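Long-range contacts in phosphoacetylglucosamine mutase (Aspergillus lentulus, PDB 5O9X), which interconverts N-acetylglucosamine 6-phosphate and N-acetylglucosamine 1-phosphate, probably by way of a bisphosphorylated sugar intermediate, on the route to UDP-N-acetylglucosamine: residues A[60-65]-A[81-86]; A[167-172]-A[181-186]; A[127-132]-A[157-162]; A[46-51]-A[146-151]. The protein carries 1 engineered substitution. All coordinates share one frame; numbering follows the deposited sequence.

Contacts 1, 3 and 4 lie in the first alpha/beta/alpha domain, and contact 2 joins its helix 164-176 to the loop leading to helix 188-202. In the mixed sheet of this domain strand 61-66 lies between strands 75-81 and 127-132, with 155-161 at one border. Contacts 1 and 3 are within this sheet, their centres about 11 Å apart. Helix 164-176 packs on one side of it and the helices of contact 4 on the other; the centres of contacts 2 and 4 are about 22 Å apart. Along the chain, contact 1 is nested within contact 4, contacts 3 and 4 interleave, and contact 2 comes last. The result is a three-layer domain, with contact 2 at its exit toward the next.

Contact 1: residues A[60-65]-A[81-86]; sequences QWIGVM and VDPMGE
G63 and V81 hold the two segments together through a reciprocal pair of backbone hydrogen bonds, an antiparallel hydrogen-bonded pair. G63 N donates a hydrogen bond to V81 O at 2.9 Å, nearly straight at 172° and on a carbonyl lone pair. In the return bond V81 N reaches G63 O from above the carbonyl plane. Beside them, I62 CA makes a CA-H...O contact with V81 O, and I62 CG2 lies 3.5 Å from the same oxygen. After V81 the chain leaves the sheet in a type I turn from D82 to G85, closed by G85 N on D82 O. P83, in this turn, points its ring back at segment 60-65. The side chains of I62 and P83 lie side by side, with I62 CD1 3.8 Å from P83 CG. At the start of segment 60-65, Q60 crosses the proline at about a right angle, its OE1 3.7 Å from P83 CG and its NE2 near P83 CB. The carboxylate of D82 touches I62 CD1 through OD1, but its charge is met by R53 of helix 40-56 in a salt bridge, while OD2 accepts from E89 N. The chemistry thus divides in two: backbone bonds fix the last pairing of the strands, and beyond it van der Waals contacts of I62 and the Q60 amide with P83 seat the turn, with the buried D82 carboxylate satisfied by neighbouring polar groups.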
loop_
_atom_site.group_PDB
_atom_site.type_symbol
_atom_site.label_atom_id
_atom_site.label_comp_id
_atom_site.label_asym_id
_atom_site.label_seq_id
_atom_site.Cartn_x
_atom_site.Cartn_y
_atom_site.Cartn_z
ATOM N N GLN A 60 19.645 11.948 -7.328
ATOM C CA GLN A 60 18.193 12.142 -7.190
ATOM C C GLN A 60 17.832 11.757 -5.751
ATOM O O GLN A 60 18.506 10.950 -5.148
ATOM C CB GLN A 60 17.394 11.332 -8.209
ATOM C CG GLN A 60 17.185 12.033 -9.567
ATOM C CD GLN A 60 16.443 11.168 -10.554
ATOM O OE1 GLN A 60 16.865 10.071 -10.861
ATOM N NE2 GLN A 60 15.328 11.648 -11.052
ATOM N N TRP A 61 16.865 12.461 -5.186
ATOM C CA TRP A 61 16.385 12.173 -3.848
ATOM C C TRP A 61 15.824 10.754 -3.796
ATOM O O TRP A 61 14.963 10.336 -4.599
ATOM C CB TRP A 61 15.337 13.225 -3.446
ATOM C CG TRP A 61 15.973 14.549 -3.238
ATOM C CD1 TRP A 61 16.127 15.544 -4.156
ATOM C CD2 TRP A 61 16.557 15.030 -2.007
ATOM N NE1 TRP A 61 16.767 16.635 -3.555
ATOM C CE2 TRP A 61 17.044 16.347 -2.255
ATOM C CE3 TRP A 61 16.700 14.478 -0.715
ATOM C CZ2 TRP A 61 17.685 17.110 -1.278
ATOM C CZ3 TRP A 61 17.325 15.246 0.281
ATOM C CH2 TRP A 61 17.817 16.562 -0.022
ATOM N N ILE A 62 16.347 10.000 -2.846
ATOM C CA ILE A 62 15.769 8.658 -2.514
ATOM C C ILE A 62 15.042 8.765 -1.134
ATOM O O ILE A 62 15.554 9.417 -0.222
ATOM C CB ILE A 62 16.930 7.663 -2.446
ATOM C CG1 ILE A 62 17.563 7.469 -3.867
ATOM C CG2 ILE A 62 16.513 6.276 -1.891
ATOM C CD1 ILE A 62 16.548 7.045 -4.940
ATOM N N GLY A 63 13.917 8.059 -0.947
ATOM C CA GLY A 63 13.197 8.233 0.364
ATOM C C GLY A 63 13.423 6.970 1.188
ATOM O O GLY A 63 13.650 5.833 0.616
ATOM N N VAL A 64 13.373 7.136 2.514
ATOM C CA VAL A 64 13.326 6.015 3.415
ATOM C C VAL A 64 12.142 6.250 4.364
ATOM O O VAL A 64 12.085 7.282 4.964
ATOM C CB VAL A 64 14.632 5.915 4.265
ATOM C CG1 VAL A 64 14.543 4.703 5.178
ATOM C CG2 VAL A 64 15.854 5.690 3.358
ATOM N N MET A 65 11.218 5.309 4.462
ATOM C CA MET A 65 10.091 5.449 5.399
ATOM C C MET A 65 10.313 4.423 6.505
ATOM O O MET A 65 10.480 3.220 6.196
ATOM C CB MET A 65 8.771 5.118 4.675
ATOM C CG MET A 65 7.529 5.236 5.585
ATOM S SD MET A 65 7.224 6.945 6.071
ATOM C CE MET A 65 6.014 6.642 7.347
ATOM N N VAL A 81 12.215 4.199 -1.239
ATOM C CA VAL A 81 11.386 4.908 -2.228
ATOM C C VAL A 81 12.311 5.462 -3.327
ATOM O O VAL A 81 13.172 6.262 -3.049
ATOM C CB VAL A 81 10.549 6.082 -1.618
ATOM C CG1 VAL A 81 9.601 6.683 -2.701
ATOM C CG2 VAL A 81 9.728 5.572 -0.433
ATOM N N ASP A 82 12.061 5.059 -4.569
ATOM C CA ASP A 82 12.874 5.491 -5.739
ATOM C C ASP A 82 12.366 6.873 -6.205
ATOM O O ASP A 82 11.280 7.353 -5.759
ATOM C CB ASP A 82 12.797 4.447 -6.857
ATOM C CG ASP A 82 14.026 3.524 -6.934
ATOM O OD1 ASP A 82 15.064 3.809 -6.358
ATOM O OD2 ASP A 82 13.977 2.475 -7.630
ATOM N N PRO A 83 13.085 7.500 -7.166
ATOM C CA PRO A 83 12.859 8.929 -7.349
ATOM C C PRO A 83 11.463 9.370 -7.751
ATOM O O PRO A 83 11.129 10.509 -7.456
ATOM C CB PRO A 83 13.865 9.284 -8.492
ATOM C CG PRO A 83 15.033 8.368 -8.121
ATOM C CD PRO A 83 14.277 7.058 -7.956
ATOM N N MET A 84 10.685 8.518 -8.432
ATOM C CA MET A 84 9.367 8.962 -8.922
ATOM C C MET A 84 8.247 8.475 -7.995
ATOM O O MET A 84 7.063 8.539 -8.323
ATOM C CB MET A 84 9.159 8.601 -10.432
ATOM C CG MET A 84 10.064 9.450 -11.378
ATOM S SD MET A 84 9.758 11.252 -11.163
ATOM C CE MET A 84 8.149 11.428 -11.953
ATOM N N GLY A 85 8.644 7.975 -6.832
ATOM C CA GLY A 85 7.646 7.564 -5.831
ATOM C C GLY A 85 7.385 6.078 -5.842
ATOM O O GLY A 85 6.649 5.598 -5.001
ATOM N N GLU A 86 7.973 5.336 -6.783
ATOM C CA GLU A 86 7.758 3.912 -6.815
ATOM C C GLU A 86 8.627 3.185 -5.758
ATOM O O GLU A 86 9.596 3.729 -5.248
ATOM C CB GLU A 86 7.910 3.336 -8.243
ATOM C CG GLU A 86 9.344 3.178 -8.772
ATOM C CD GLU A 86 9.938 4.453 -9.426
ATOM O OE1 GLU A 86 9.354 5.539 -9.279
ATOM O OE2 GLU A 86 11.017 4.367 -10.096
#

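Contact 2: residues A[167-172]-A[181-186]; sequences LHYVVR and YEYGEP
R172 and Y183 stack across this contact, just beyond a water bridge in which Y181 O accepts from a water that accepts in turn from R172 NE at 2.9 Å. R172 is extended from CG to NE, and CD lies over the centre of the Y183 ring, 3.5 Å from the centroid, in a CH-pi contact. The guanidinium continues over the rim and stacks flat, its plane 4° from that of the ring, with NE 3.4 Å from Y183 CD1. CZ is off-centre, so the cation-pi contact falls to one side of the ring. Y183 CE2 also touches Y169 CD1 at 3.6 Å, the two rings oblique, and Y183 N is bonded to T176 OG1 of the same helix. G184 passes with CA beside Y169 OH, where a CB would clash. E185 O, at the edge of the Y169 ring and near its plane, accepts a hydrogen bond of 2.7 Å from Y169 OH. P186 closes the segment, its O 3.9 Å from V170 CG1. The loop is held to helix 164-176 largely through two aromatic side chains, one from each segment: Y183 supplies a pi surface to a cation whose NE also binds water, and the Y169 hydroxyl satisfies a backbone carbonyl.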
loop_
_atom_site.group_PDB
_atom_site.type_symbol
_atom_site.label_atom_id
_atom_site.label_comp_id
_atom_site.label_asym_id
_atom_site.label_seq_id
_atom_site.Cartn_x
_atom_site.Cartn_y
_atom_site.Cartn_z
ATOM N N LEU A 167 5.400 10.709 2.456
ATOM C CA LEU A 167 6.822 10.566 2.135
ATOM C C LEU A 167 7.027 10.285 0.599
ATOM O O LEU A 167 7.860 10.927 -0.042
ATOM C CB LEU A 167 7.510 9.526 3.114
ATOM C CG LEU A 167 8.948 9.551 2.631
ATOM C CD1 LEU A 167 9.872 10.684 3.080
ATOM C CD2 LEU A 167 9.575 8.204 2.486
ATOM N N HIS A 168 6.300 9.299 0.005
ATOM C CA HIS A 168 6.395 9.085 -1.465
ATOM C C HIS A 168 6.113 10.369 -2.295
ATOM O O HIS A 168 6.790 10.671 -3.332
ATOM C CB HIS A 168 5.331 8.055 -1.854
ATOM C CG HIS A 168 5.735 6.648 -1.600
ATOM N ND1 HIS A 168 5.792 6.104 -0.338
ATOM C CD2 HIS A 168 6.116 5.662 -2.461
ATOM C CE1 HIS A 168 6.114 4.821 -0.438
ATOM N NE2 HIS A 168 6.359 4.544 -1.709
ATOM N N TYR A 169 5.097 11.112 -1.874
ATOM C CA TYR A 169 4.748 12.426 -2.477
ATOM C C TYR A 169 5.930 13.405 -2.421
ATOM O O TYR A 169 6.255 14.024 -3.442
ATOM C CB TYR A 169 3.464 13.044 -1.799
ATOM C CG TYR A 169 3.297 14.489 -2.066
ATOM C CD1 TYR A 169 2.502 14.931 -3.205
ATOM C CD2 TYR A 169 3.922 15.454 -1.275
ATOM C CE1 TYR A 169 2.334 16.292 -3.462
ATOM C CE2 TYR A 169 3.772 16.812 -1.565
ATOM C CZ TYR A 169 2.997 17.223 -2.654
ATOM O OH TYR A 169 2.856 18.603 -2.937
ATOM N N VAL A 170 6.590 13.515 -1.259
ATOM C CA VAL A 170 7.738 14.431 -1.050
ATOM C C VAL A 170 8.907 14.058 -1.989
ATOM O O VAL A 170 9.508 14.949 -2.593
ATOM C CB VAL A 170 8.240 14.453 0.416
ATOM C CG1 VAL A 170 9.558 15.226 0.564
ATOM C CG2 VAL A 170 7.195 15.113 1.302
ATOM N N VAL A 171 9.238 12.771 -2.059
ATOM C CA VAL A 171 10.293 12.253 -2.961
ATOM C C VAL A 171 10.021 12.685 -4.440
ATOM O O VAL A 171 10.894 13.306 -5.049
ATOM C CB VAL A 171 10.443 10.716 -2.886
ATOM C CG1 VAL A 171 11.509 10.267 -3.940
ATOM C CG2 VAL A 171 10.910 10.321 -1.431
ATOM N N ARG A 172 8.851 12.329 -4.971
ATOM C CA ARG A 172 8.413 12.741 -6.325
ATOM C C ARG A 172 8.493 14.276 -6.489
ATOM O O ARG A 172 9.131 14.771 -7.449
ATOM C CB ARG A 172 7.062 12.182 -6.687
ATOM C CG ARG A 172 6.745 12.415 -8.135
ATOM C CD ARG A 172 5.453 11.756 -8.464
ATOM N NE ARG A 172 5.119 11.825 -9.887
ATOM C CZ ARG A 172 4.197 11.036 -10.449
ATOM N NH1 ARG A 172 3.541 10.152 -9.708
ATOM N NH2 ARG A 172 3.929 11.107 -11.744
ATOM N N TYR A 181 7.330 18.278 -15.356
ATOM C CA TYR A 181 6.746 17.123 -14.631
ATOM C C TYR A 181 6.321 17.437 -13.179
ATOM O O TYR A 181 5.680 16.597 -12.523
ATOM C CB TYR A 181 7.741 15.949 -14.606
ATOM C CG TYR A 181 7.966 15.288 -15.939
ATOM C CD1 TYR A 181 7.051 14.339 -16.431
ATOM C CD2 TYR A 181 9.103 15.587 -16.705
ATOM C CE1 TYR A 181 7.252 13.721 -17.660
ATOM C CE2 TYR A 181 9.314 14.970 -17.937
ATOM C CZ TYR A 181 8.384 14.040 -18.405
ATOM O OH TYR A 181 8.578 13.422 -19.615
ATOM N N GLU A 182 6.736 18.616 -12.704
ATOM C CA GLU A 182 6.446 19.174 -11.384
ATOM C C GLU A 182 5.195 18.661 -10.680
ATOM O O GLU A 182 4.071 18.957 -11.081
ATOM C CB GLU A 182 6.391 20.692 -11.451
ATOM C CG GLU A 182 6.578 21.279 -10.087
ATOM C CD GLU A 182 6.737 22.779 -10.075
ATOM O OE1 GLU A 182 7.864 23.260 -10.255
ATOM O OE2 GLU A 182 5.736 23.464 -9.807
ATOM N N TYR A 183 5.398 17.907 -9.602
ATOM C CA TYR A 183 4.280 17.211 -8.957
ATOM C C TYR A 183 3.601 18.048 -7.846
ATOM O O TYR A 183 2.465 17.768 -7.461
ATOM C CB TYR A 183 4.815 15.897 -8.393
ATOM C CG TYR A 183 3.771 14.870 -8.068
ATOM C CD1 TYR A 183 2.930 14.360 -9.067
ATOM C CD2 TYR A 183 3.628 14.371 -6.749
ATOM C CE1 TYR A 183 1.932 13.428 -8.778
ATOM C CE2 TYR A 183 2.662 13.407 -6.469
ATOM C CZ TYR A 183 1.817 12.940 -7.471
ATOM O OH TYR A 183 0.840 11.990 -7.191
ATOM N N GLY A 184 4.329 19.021 -7.292
ATOM C CA GLY A 184 3.830 19.835 -6.182
ATOM C C GLY A 184 4.983 20.429 -5.405
ATOM O O GLY A 184 6.172 20.131 -5.724
ATOM N N GLU A 185 4.647 21.222 -4.378
ATOM C CA GLU A 185 5.610 21.683 -3.383
ATOM C C GLU A 185 5.959 20.518 -2.434
ATOM O O GLU A 185 5.047 19.847 -1.949
ATOM C CB GLU A 185 5.005 22.819 -2.517
ATOM C CG GLU A 185 4.760 24.198 -3.165
ATOM C CD GLU A 185 5.927 24.713 -4.019
ATOM O OE1 GLU A 185 7.057 24.847 -3.477
ATOM O OE2 GLU A 185 5.686 24.947 -5.245
ATOM N N PRO A 186 7.256 20.317 -2.115
ATOM C CA PRO A 186 7.721 19.090 -1.398
ATOM C C PRO A 186 7.621 19.203 0.105
ATOM O O PRO A 186 8.579 18.969 0.833
ATOM C CB PRO A 186 9.167 18.981 -1.849
ATOM C CG PRO A 186 9.603 20.434 -2.030
ATOM C CD PRO A 186 8.389 21.224 -2.435
HETATM O O HOH W 1 5.672 13.962 -11.731
#

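Contact 3: residues A[127-132]-A[157-162]; sequences RVVFAR and IDMKFM. Unlike the reference sequence in segment 157-162: F161 (reference Tyr).
R132 CB points to the sheet face shared with F130 and D158, and CG, set between the backbone N and the carbonyl carbon (chi1 58°), lies 3.7 Å from K160 O. The chain then runs extended to NE, which sits over one face of the F161 ring, 4.1 Å from CZ. CZ of the arginine makes an off-centre cation-pi contact with that ring, the two planes turned 56° apart, and NH2 comes 3.8 Å from F161 CZ. NH1 faces D158 OD2, in the guanidinium plane, in a long salt bridge of 3.6 Å. The same oxygen is held more closely by K160 NZ, at 2.8 Å, so R132 NH1 and K160 NZ, 3.8 Å apart, share one carboxylate oxygen, which probably offsets their repulsion. A water accepts from R132 NH1 and donates to D158 OD1 and K160 O. D158 OD1 also receives K160 N, forming an Asx turn. On the same side of the sheet, F130 presents a ring face to D158 CA, a CH-pi contact, while V129 CG2 on the other side packs on M159 CG at 3.5 Å. Five backbone hydrogen bonds join the strands, and the register slips by one between F130 and R132, a beta bulge. The two parallel strands, connected through helix 138-151, form a beta-alpha-beta unit of the alpha/beta/alpha domain I of the phosphohexomutases.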
loop_
_atom_site.group_PDB
_atom_site.type_symbol
_atom_site.label_atom_id
_atom_site.label_comp_id
_atom_site.label_asym_id
_atom_site.label_seq_id
_atom_site.Cartn_x
_atom_site.Cartn_y
_atom_site.Cartn_z
ATOM N N ARG A 127 21.467 12.177 -2.024
ATOM C CA ARG A 127 20.434 12.974 -1.369
ATOM C C ARG A 127 19.300 12.011 -0.880
ATOM O O ARG A 127 18.745 11.267 -1.676
ATOM C CB ARG A 127 19.908 14.052 -2.349
ATOM C CG ARG A 127 20.963 15.129 -2.699
ATOM C CD ARG A 127 20.339 16.197 -3.580
ATOM N NE ARG A 127 21.333 17.163 -4.058
ATOM C CZ ARG A 127 21.979 17.071 -5.233
ATOM N NH1 ARG A 127 21.736 16.080 -6.095
ATOM N NH2 ARG A 127 22.854 18.015 -5.555
ATOM N N VAL A 128 19.076 11.973 0.432
ATOM C CA VAL A 128 18.108 11.043 1.049
ATOM C C VAL A 128 17.123 11.851 1.920
ATOM O O VAL A 128 17.512 12.712 2.653
ATOM C CB VAL A 128 18.845 9.905 1.785
ATOM C CG1 VAL A 128 17.894 8.948 2.557
ATOM C CG2 VAL A 128 19.710 9.124 0.792
ATOM N N VAL A 129 15.830 11.577 1.797
ATOM C CA VAL A 129 14.798 12.243 2.662
ATOM C C VAL A 129 14.056 11.082 3.408
ATOM O O VAL A 129 13.774 10.025 2.813
ATOM C CB VAL A 129 13.874 13.184 1.787
ATOM C CG1 VAL A 129 13.239 12.442 0.607
ATOM C CG2 VAL A 129 12.724 13.808 2.617
ATOM N N PHE A 130 13.727 11.259 4.687
ATOM C CA PHE A 130 13.113 10.184 5.439
ATOM C C PHE A 130 12.036 10.717 6.381
ATOM O O PHE A 130 11.983 11.916 6.612
ATOM C CB PHE A 130 14.198 9.361 6.136
ATOM C CG PHE A 130 15.073 10.128 7.085
ATOM C CD1 PHE A 130 14.595 10.499 8.383
ATOM C CD2 PHE A 130 16.401 10.456 6.740
ATOM C CE1 PHE A 130 15.407 11.201 9.288
ATOM C CE2 PHE A 130 17.230 11.160 7.682
ATOM C CZ PHE A 130 16.726 11.510 8.946
ATOM N N ALA A 131 11.155 9.815 6.851
ATOM C CA ALA A 131 10.063 10.136 7.759
ATOM C C ALA A 131 9.747 8.831 8.468
ATOM O O ALA A 131 10.368 7.778 8.162
ATOM C CB ALA A 131 8.860 10.605 6.957
ATOM N N ARG A 132 8.827 8.889 9.447
ATOM C CA ARG A 132 8.508 7.723 10.178
ATOM C C ARG A 132 7.057 7.853 10.627
ATOM O O ARG A 132 6.510 8.978 10.636
ATOM C CB ARG A 132 9.393 7.651 11.470
ATOM C CG ARG A 132 9.278 8.870 12.430
ATOM C CD ARG A 132 10.620 9.052 13.251
ATOM N NE ARG A 132 10.531 9.978 14.449
ATOM C CZ ARG A 132 11.149 11.107 14.772
ATOM N NH1 ARG A 132 11.993 11.850 13.949
ATOM N NH2 ARG A 132 10.842 11.570 15.996
ATOM N N ILE A 157 17.368 15.006 4.797
ATOM C CA ILE A 157 16.317 15.832 5.427
ATOM C C ILE A 157 15.436 14.878 6.224
ATOM O O ILE A 157 15.042 13.842 5.686
ATOM C CB ILE A 157 15.461 16.555 4.392
ATOM C CG1 ILE A 157 16.324 17.617 3.641
ATOM C CG2 ILE A 157 14.227 17.188 5.030
ATOM C CD1 ILE A 157 15.636 18.091 2.391
ATOM N N ASP A 158 15.206 15.233 7.487
ATOM C CA ASP A 158 14.293 14.497 8.391
ATOM C C ASP A 158 12.942 15.179 8.266
ATOM O O ASP A 158 12.784 16.289 8.750
ATOM C CB ASP A 158 14.848 14.589 9.828
ATOM C CG ASP A 158 13.942 13.875 10.861
ATOM O OD1 ASP A 158 12.844 13.443 10.501
ATOM O OD2 ASP A 158 14.320 13.811 12.019
ATOM N N MET A 159 11.952 14.513 7.647
ATOM C CA MET A 159 10.578 15.071 7.630
ATOM C C MET A 159 9.730 14.748 8.833
ATOM O O MET A 159 8.501 14.975 8.766
ATOM C CB MET A 159 9.791 14.675 6.403
ATOM C CG MET A 159 10.470 14.938 5.063
ATOM S SD MET A 159 10.622 16.699 4.825
ATOM C CE MET A 159 8.936 17.178 4.359
ATOM N N LYS A 160 10.320 14.160 9.879
ATOM C CA LYS A 160 9.591 13.885 11.171
ATOM C C LYS A 160 8.458 12.846 10.939
ATOM O O LYS A 160 8.732 11.831 10.273
ATOM C CB LYS A 160 9.093 15.170 11.890
ATOM C CG LYS A 160 10.235 16.248 12.118
ATOM C CD LYS A 160 11.284 15.563 12.962
ATOM C CE LYS A 160 12.396 16.439 13.496
ATOM N NZ LYS A 160 13.291 15.406 14.125
ATOM N N PHE A 161 7.239 13.114 11.454
ATOM C CA PHE A 161 6.137 12.186 11.329
ATOM C C PHE A 161 5.343 12.477 10.049
ATOM O O PHE A 161 4.805 13.618 9.862
ATOM C CB PHE A 161 5.185 12.339 12.549
ATOM C CG PHE A 161 5.836 11.929 13.845
ATOM C CD1 PHE A 161 5.882 10.583 14.233
ATOM C CD2 PHE A 161 6.457 12.885 14.644
ATOM C CE1 PHE A 161 6.514 10.190 15.463
ATOM C CE2 PHE A 161 7.106 12.501 15.849
ATOM C CZ PHE A 161 7.089 11.175 16.286
ATOM N N MET A 162 5.179 11.452 9.224
ATOM C CA MET A 162 4.349 11.568 8.024
ATOM C C MET A 162 3.746 10.204 7.738
ATOM O O MET A 162 4.237 9.165 8.211
ATOM C CB MET A 162 5.226 11.996 6.801
ATOM C CG MET A 162 5.824 13.424 6.927
ATOM S SD MET A 162 6.084 14.266 5.337
ATOM C CE MET A 162 7.047 13.082 4.602
HETATM O O HOH W 2 11.450 11.040 11.003
HETATM O O HOH W 3 12.246 14.215 16.446
#

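Contact 4: residues A[46-51]-A[146-151]; sequences VGLLAT and SAALTA
A148 sets its CB against the backbone of G47 and the side chain of L48, 3.7 Å from G47 CA and the same distance from L48 CD1. Because G47 has no side chain, helix 146-151 can come close at this point: the CA atoms of G47 and A148 are 5.1 Å apart, and a CB on G47 would clash with that of the alanine. L48 starts away from the other helix, yet its branch end turns back, so that CD1 touches A148. One turn further along the first helix, T51 slides past L149 in the opposite direction. L149 CG is anti to its carbonyl carbon (chi1 -64°). Its branch atom CD2 approaches T51 OG1 at 3.6 Å and G47 O at 3.7 Å. The hydroxyl of T51 has its strongest polar partner in T152, just after helix 146-151. No hydrogen bond joins the two segments themselves. The axes of the short segments pass 8.2 Å apart and cross at -42°, and the contact buries a modest 195 Å². Around it, A50 and L149 rest on V128, and L149 also on F130, both of strand 127-132; L49 packs against helix 91-101 and L149 against F156 of strand 155-161. The pair thus joins helix 40-56 to helix 138-151 on the face of the sheet that carries V128 and F130, opposite helix 164-176.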
loop_
_atom_site.group_PDB
_atom_site.type_symbol
_atom_site.label_atom_id
_atom_site.label_comp_id
_atom_site.label_asym_id
_atom_site.label_seq_id
_atom_site.Cartn_x
_atom_site.Cartn_y
_atom_site.Cartn_z
ATOM N N VAL A 46 20.494 -0.039 5.465
ATOM C CA VAL A 46 19.621 0.701 4.549
ATOM C C VAL A 46 20.115 2.145 4.249
ATOM O O VAL A 46 19.949 2.624 3.120
ATOM C CB VAL A 46 18.137 0.676 5.046
ATOM C CG1 VAL A 46 17.277 1.586 4.184
ATOM C CG2 VAL A 46 17.580 -0.753 4.943
ATOM N N GLY A 47 20.716 2.807 5.252
ATOM C CA GLY A 47 21.265 4.168 5.035
ATOM C C GLY A 47 22.401 4.077 3.975
ATOM O O GLY A 47 22.495 4.874 3.053
ATOM N N LEU A 48 23.249 3.085 4.134
ATOM C CA LEU A 48 24.283 2.779 3.105
ATOM C C LEU A 48 23.720 2.545 1.704
ATOM O O LEU A 48 24.177 3.190 0.736
ATOM C CB LEU A 48 25.089 1.591 3.617
ATOM C CG LEU A 48 26.265 1.887 4.559
ATOM C CD1 LEU A 48 26.157 3.048 5.523
ATOM C CD2 LEU A 48 26.701 0.619 5.264
ATOM N N LEU A 49 22.705 1.684 1.592
ATOM C CA LEU A 49 22.036 1.420 0.319
ATOM C C LEU A 49 21.380 2.662 -0.314
ATOM O O LEU A 49 21.534 2.878 -1.514
ATOM C CB LEU A 49 21.013 0.314 0.475
ATOM C CG LEU A 49 20.569 -0.119 -0.934
ATOM C CD1 LEU A 49 21.632 -0.936 -1.660
ATOM C CD2 LEU A 49 19.303 -0.893 -0.860
ATOM N N ALA A 50 20.660 3.455 0.499
ATOM C CA ALA A 50 20.025 4.672 0.023
ATOM C C ALA A 50 21.084 5.604 -0.583
ATOM O O ALA A 50 20.800 6.259 -1.578
ATOM C CB ALA A 50 19.252 5.417 1.164
ATOM N N THR A 51 22.238 5.696 0.046
ATOM C CA THR A 51 23.345 6.570 -0.472
ATOM C C THR A 51 23.775 6.059 -1.893
ATOM O O THR A 51 23.821 6.826 -2.858
ATOM C CB THR A 51 24.583 6.563 0.451
ATOM O OG1 THR A 51 24.271 7.119 1.730
ATOM C CG2 THR A 51 25.738 7.431 -0.154
ATOM N N SER A 146 20.428 8.363 10.356
ATOM C CA SER A 146 21.213 9.614 10.346
ATOM C C SER A 146 22.715 9.349 10.467
ATOM O O SER A 146 23.485 9.985 9.764
ATOM C CB SER A 146 20.757 10.481 11.528
ATOM O OG SER A 146 19.402 10.883 11.290
ATOM N N ALA A 147 23.095 8.482 11.397
ATOM C CA ALA A 147 24.475 8.005 11.555
ATOM C C ALA A 147 25.067 7.394 10.283
ATOM O O ALA A 147 26.191 7.789 9.931
ATOM C CB ALA A 147 24.658 7.103 12.804
ATOM N N ALA A 148 24.334 6.495 9.584
ATOM C CA ALA A 148 24.742 5.987 8.261
ATOM C C ALA A 148 24.924 7.081 7.220
ATOM O O ALA A 148 25.955 7.132 6.592
ATOM C CB ALA A 148 23.773 4.894 7.707
ATOM N N LEU A 149 23.932 7.963 7.060
ATOM C CA LEU A 149 23.966 9.006 6.065
ATOM C C LEU A 149 25.062 10.059 6.325
ATOM O O LEU A 149 25.655 10.603 5.381
ATOM C CB LEU A 149 22.580 9.705 5.907
ATOM C CG LEU A 149 21.486 8.703 5.380
ATOM C CD1 LEU A 149 20.112 9.277 5.644
ATOM C CD2 LEU A 149 21.689 8.359 3.893
ATOM N N THR A 150 25.344 10.293 7.590
ATOM C CA THR A 150 26.386 11.243 7.934
ATOM C C THR A 150 27.731 10.593 7.571
ATOM O O THR A 150 28.604 11.254 7.003
ATOM C CB THR A 150 26.368 11.610 9.413
ATOM O OG1 THR A 150 26.459 10.406 10.169
ATOM C CG2 THR A 150 25.122 12.260 9.781
ATOM N N ALA A 151 27.857 9.294 7.844
ATOM C CA ALA A 151 29.088 8.562 7.539
ATOM C C ALA A 151 29.377 8.572 6.037
ATOM O O ALA A 151 30.500 8.820 5.621
ATOM C CB ALA A 151 29.052 7.153 8.113
#